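Local coordinates for putative sugar ABC transporter, substrate-binding protein (PDB 4WZZ) that binds L-rhamnose between its two lobes and probably hands it to an ABC transporter for uptake into the cell, at residues 52-64 with 107-120. Sequence-based numbering, arbitrary orientation.
Sequences ATTATYAIIVKSA and AISQGVDCIAIAAN. With RAM (alpha-L-rhamnopyranose), chain B.
Strands 56-60 and 114-117 run parallel, their axes coming within 4.7 Å, as neighbours in the Rossmann-like sheet of one lobe of a periplasmic binding protein. Backbone bonds zip them together from Ala-58 N to Ala-118 N. At the start of the pair, Asp-113 grips the main chain of Thr-56 twice. Asp-113 OD2 takes Thr-56 N on its anti lone pair at 2.8 Å, and Asp-113 N donates to Thr-56 O.

Tyr-57 and Cys-114 share one face of the sheet with Ile-59 and Ala-116. Cys-114 CB sits 3.5 Å from Tyr-57 CD2, and SG meets the ring obliquely. The hydroxyl of Tyr-57 is tied to Thr-53 OG1. Helices 67-82 and 299-315 pack on this ring. On the other face, Ala-58 CB meets Ala-107 CB of helix 97-110, while Ile-60 and Ile-117 lie side by side.

Past the strand ends, the loop of Lys-62 reaches the sugar site, and Asn-120 holds it from the other segment. Asn-120 ND2 donates to Lys-62 O, lying in the carbonyl plane on a lone pair. Beyond CG the Lys-62 chain is extended, which carries NZ to the rhamnose. Besides hydrogen-bonding to Asn-192 OD1 and, weakly, to O3 of the sugar, Lys-62 NZ donates to rhamnose O2 at 2.9 Å.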
loop_
_atom_site.group_PDB
_atom_site.type_symbol
_atom_site.label_atom_id
_atom_site.label_comp_id
_atom_site.label_asym_id
_atom_site.label_seq_id
_atom_site.Cartn_x
_atom_site.Cartn_y
_atom_site.Cartn_z
ATOM N N ALA A 52 20.222 -7.849 16.808
ATOM C CA ALA A 52 21.484 -8.012 16.089
ATOM C C ALA A 52 21.331 -9.146 15.081
ATOM O O ALA A 52 20.729 -10.178 15.384
ATOM C CB ALA A 52 22.618 -8.299 17.059
ATOM N N THR A 53 21.862 -8.955 13.877
ATOM C CA THR A 53 21.739 -9.972 12.840
ATOM C C THR A 53 22.950 -9.854 11.945
ATOM O O THR A 53 23.542 -8.775 11.833
ATOM C CB THR A 53 20.430 -9.792 12.006
ATOM O OG1 THR A 53 20.288 -10.856 11.050
ATOM C CG2 THR A 53 20.418 -8.466 11.288
ATOM N N THR A 54 23.351 -10.956 11.334
ATOM C CA THR A 54 24.345 -10.873 10.265
ATOM C C THR A 54 23.815 -11.466 8.965
ATOM O O THR A 54 24.575 -11.716 8.032
ATOM C CB THR A 54 25.656 -11.580 10.647
ATOM O OG1 THR A 54 25.403 -12.973 10.844
ATOM C CG2 THR A 54 26.241 -10.979 11.935
ATOM N N ALA A 55 22.499 -11.625 8.884
ATOM C CA ALA A 55 21.889 -12.299 7.756
ATOM C C ALA A 55 21.670 -11.343 6.591
ATOM O O ALA A 55 21.868 -10.130 6.712
ATOM C CB ALA A 55 20.569 -12.923 8.180
ATOM N N THR A 56 21.247 -11.910 5.467
ATOM C CA THR A 56 21.008 -11.140 4.255
ATOM C C THR A 56 19.516 -11.149 3.917
ATOM O O THR A 56 18.888 -12.199 3.854
ATOM C CB THR A 56 21.820 -11.714 3.104
ATOM O OG1 THR A 56 23.224 -11.577 3.403
ATOM C CG2 THR A 56 21.511 -10.970 1.796
ATOM N N TYR A 57 18.961 -9.962 3.715
ATOM C CA TYR A 57 17.522 -9.802 3.578
ATOM C C TYR A 57 17.216 -9.123 2.257
ATOM O O TYR A 57 17.714 -8.026 2.013
ATOM C CB TYR A 57 16.987 -8.914 4.691
ATOM C CG TYR A 57 17.241 -9.438 6.077
ATOM C CD1 TYR A 57 18.493 -9.322 6.667
ATOM C CD2 TYR A 57 16.221 -10.032 6.797
ATOM C CE1 TYR A 57 18.720 -9.791 7.931
ATOM C CE2 TYR A 57 16.432 -10.506 8.066
ATOM C CZ TYR A 57 17.678 -10.385 8.635
ATOM O OH TYR A 57 17.870 -10.883 9.909
ATOM N N ALA A 58 16.425 -9.785 1.416
ATOM C CA ALA A 58 15.952 -9.211 0.144
ATOM C C ALA A 58 14.577 -8.601 0.300
ATOM O O ALA A 58 13.640 -9.275 0.748
ATOM C CB ALA A 58 15.868 -10.287 -0.913
ATOM N N ILE A 59 14.425 -7.335 -0.095
ATOM C CA ILE A 59 13.092 -6.769 -0.193
ATOM C C ILE A 59 12.784 -6.577 -1.660
ATOM O O ILE A 59 13.581 -6.019 -2.408
ATOM C CB ILE A 59 12.922 -5.439 0.587
ATOM C CG1 ILE A 59 11.471 -4.939 0.421
ATOM C CG2 ILE A 59 13.985 -4.422 0.163
ATOM C CD1 ILE A 59 11.080 -3.835 1.373
ATOM N N ILE A 60 11.628 -7.092 -2.056
ATOM C CA ILE A 60 11.164 -7.009 -3.424
ATOM C C ILE A 60 9.900 -6.184 -3.405
ATOM O O ILE A 60 8.867 -6.633 -2.909
ATOM C CB ILE A 60 10.871 -8.400 -4.002
ATOM C CG1 ILE A 60 12.151 -9.236 -3.991
ATOM C CG2 ILE A 60 10.368 -8.255 -5.422
ATOM C CD1 ILE A 60 11.933 -10.721 -4.328
ATOM N N VAL A 61 9.997 -4.942 -3.854
ATOM C CA VAL A 61 8.831 -4.075 -3.832
ATOM C C VAL A 61 7.951 -4.384 -5.053
ATOM O O VAL A 61 8.286 -5.240 -5.845
ATOM C CB VAL A 61 9.240 -2.585 -3.799
ATOM C CG1 VAL A 61 10.023 -2.283 -2.550
ATOM C CG2 VAL A 61 10.056 -2.214 -5.017
ATOM N N LYS A 62 6.823 -3.697 -5.205
ATOM C CA LYS A 62 5.947 -3.981 -6.334
ATOM C C LYS A 62 6.616 -3.628 -7.663
ATOM O O LYS A 62 6.521 -4.358 -8.636
ATOM C CB LYS A 62 4.664 -3.158 -6.245
ATOM C CG LYS A 62 3.582 -3.635 -5.324
ATOM C CD LYS A 62 2.281 -2.858 -5.674
ATOM C CE LYS A 62 1.121 -3.306 -4.855
ATOM N NZ LYS A 62 -0.078 -2.483 -5.167
ATOM N N SER A 63 7.261 -2.468 -7.723
ATOM C CA SER A 63 7.741 -1.967 -9.000
ATOM C C SER A 63 8.678 -0.779 -8.897
ATOM O O SER A 63 8.680 -0.047 -7.907
ATOM C CB SER A 63 6.564 -1.569 -9.895
ATOM O OG SER A 63 5.800 -0.513 -9.302
ATOM N N ALA A 64 9.452 -0.603 -9.961
ATOM C CA ALA A 64 10.278 0.592 -10.166
ATOM C C ALA A 64 9.408 1.811 -10.454
ATOM O O ALA A 64 8.261 1.679 -10.852
ATOM C CB ALA A 64 11.213 0.367 -11.333
ATOM N N ALA A 107 16.852 -13.476 -5.982
ATOM C CA ALA A 107 17.114 -13.517 -4.551
ATOM C C ALA A 107 17.517 -14.920 -4.115
ATOM O O ALA A 107 18.484 -15.091 -3.366
ATOM C CB ALA A 107 15.903 -13.042 -3.767
ATOM N N ILE A 108 16.795 -15.927 -4.594
ATOM C CA ILE A 108 17.129 -17.307 -4.251
ATOM C C ILE A 108 18.554 -17.609 -4.704
ATOM O O ILE A 108 19.372 -18.137 -3.942
ATOM C CB ILE A 108 16.155 -18.305 -4.904
ATOM C CG1 ILE A 108 14.753 -18.152 -4.321
ATOM C CG2 ILE A 108 16.616 -19.710 -4.651
ATOM C CD1 ILE A 108 13.679 -18.858 -5.133
ATOM N N SER A 109 18.847 -17.241 -5.949
ATOM C CA SER A 109 20.156 -17.460 -6.554
ATOM C C SER A 109 21.279 -16.815 -5.740
ATOM O O SER A 109 22.395 -17.311 -5.724
ATOM C CB SER A 109 20.161 -16.886 -7.979
ATOM O OG SER A 109 21.424 -17.053 -8.600
ATOM N N GLN A 110 20.991 -15.697 -5.091
ATOM C CA GLN A 110 21.997 -15.012 -4.286
ATOM C C GLN A 110 22.163 -15.670 -2.913
ATOM O O GLN A 110 23.089 -15.353 -2.171
ATOM C CB GLN A 110 21.606 -13.550 -4.101
ATOM C CG GLN A 110 21.654 -12.747 -5.368
ATOM C CD GLN A 110 21.229 -11.315 -5.141
ATOM O OE1 GLN A 110 21.445 -10.755 -4.064
ATOM N NE2 GLN A 110 20.611 -10.715 -6.149
ATOM N N GLY A 111 21.253 -16.569 -2.566
ATOM C CA GLY A 111 21.348 -17.294 -1.310
ATOM C C GLY A 111 21.020 -16.439 -0.099
ATOM O O GLY A 111 21.637 -16.570 0.971
ATOM N N VAL A 112 20.051 -15.551 -0.266
ATOM C CA VAL A 112 19.602 -14.712 0.841
ATOM C C VAL A 112 18.927 -15.552 1.922
ATOM O O VAL A 112 18.516 -16.673 1.674
ATOM C CB VAL A 112 18.624 -13.619 0.379
ATOM C CG1 VAL A 112 19.252 -12.780 -0.740
ATOM C CG2 VAL A 112 17.264 -14.214 -0.057
ATOM N N ASP A 113 18.815 -14.978 3.112
ATOM C CA ASP A 113 18.232 -15.658 4.263
ATOM C C ASP A 113 16.745 -15.367 4.426
ATOM O O ASP A 113 16.003 -16.158 5.037
ATOM C CB ASP A 113 18.994 -15.241 5.528
ATOM C CG ASP A 113 20.469 -15.590 5.456
ATOM O OD1 ASP A 113 20.773 -16.802 5.478
ATOM O OD2 ASP A 113 21.322 -14.676 5.396
ATOM N N CYS A 114 16.311 -14.231 3.888
ATOM C CA CYS A 114 14.943 -13.771 4.073
ATOM C C CYS A 114 14.515 -12.980 2.852
ATOM O O CYS A 114 15.322 -12.264 2.262
ATOM C CB CYS A 114 14.874 -12.909 5.327
ATOM S SG CYS A 114 13.243 -12.248 5.692
ATOM N N ILE A 115 13.264 -13.165 2.452
ATOM C CA ILE A 115 12.639 -12.362 1.402
ATOM C C ILE A 115 11.409 -11.675 1.981
ATOM O O ILE A 115 10.566 -12.318 2.607
ATOM C CB ILE A 115 12.233 -13.246 0.196
ATOM C CG1 ILE A 115 13.483 -13.745 -0.522
ATOM C CG2 ILE A 115 11.320 -12.482 -0.791
ATOM C CD1 ILE A 115 13.186 -14.716 -1.623
ATOM N N ALA A 116 11.328 -10.361 1.790
ATOM C CA ALA A 116 10.149 -9.592 2.156
ATOM C C ALA A 116 9.569 -9.091 0.852
ATOM O O ALA A 116 10.259 -8.422 0.099
ATOM C CB ALA A 116 10.531 -8.412 3.056
ATOM N N ILE A 117 8.311 -9.420 0.578
ATOM C CA ILE A 117 7.746 -9.107 -0.722
ATOM C C ILE A 117 6.380 -8.416 -0.670
ATOM O O ILE A 117 5.511 -8.776 0.115
ATOM C CB ILE A 117 7.699 -10.357 -1.590
ATOM C CG1 ILE A 117 7.209 -10.009 -2.997
ATOM C CG2 ILE A 117 6.868 -11.464 -0.930
ATOM C CD1 ILE A 117 7.683 -10.987 -4.062
ATOM N N ALA A 118 6.238 -7.401 -1.523
ATOM C CA ALA A 118 4.982 -6.691 -1.737
ATOM C C ALA A 118 4.398 -7.215 -3.035
ATOM O O ALA A 118 4.878 -6.883 -4.128
ATOM C CB ALA A 118 5.220 -5.201 -1.830
ATOM N N ALA A 119 3.388 -8.073 -2.909
ATOM C CA ALA A 119 2.941 -8.905 -4.015
ATOM C C ALA A 119 2.190 -8.180 -5.100
ATOM O O ALA A 119 1.282 -7.394 -4.824
ATOM C CB ALA A 119 2.054 -10.054 -3.480
ATOM N N ASN A 120 2.550 -8.478 -6.343
ATOM C CA ASN A 120 1.817 -7.963 -7.503
ATOM C C ASN A 120 0.664 -8.867 -7.905
ATOM O O ASN A 120 -0.155 -8.514 -8.760
ATOM C CB ASN A 120 2.754 -7.777 -8.686
ATOM C CG ASN A 120 3.695 -6.606 -8.497
ATOM O OD1 ASN A 120 3.366 -5.642 -7.809
ATOM N ND2 ASN A 120 4.865 -6.682 -9.102
HETATM C C1 RAM B . 1.135 2.485 -4.462
HETATM C C2 RAM B . 1.362 0.981 -4.361
HETATM C C3 RAM B . 1.336 0.483 -2.916
HETATM C C4 RAM B . 0.128 1.032 -2.166
HETATM C C5 RAM B . 0.044 2.549 -2.326
HETATM C C6 RAM B . -1.208 3.116 -1.677
HETATM O O1 RAM B . 2.258 3.140 -3.986
HETATM O O2 RAM B . 0.350 0.392 -5.118
HETATM O O3 RAM B . 1.353 -0.941 -2.967
HETATM O O4 RAM B . 0.219 0.686 -0.796
HETATM O O5 RAM B . 0.031 2.909 -3.681
#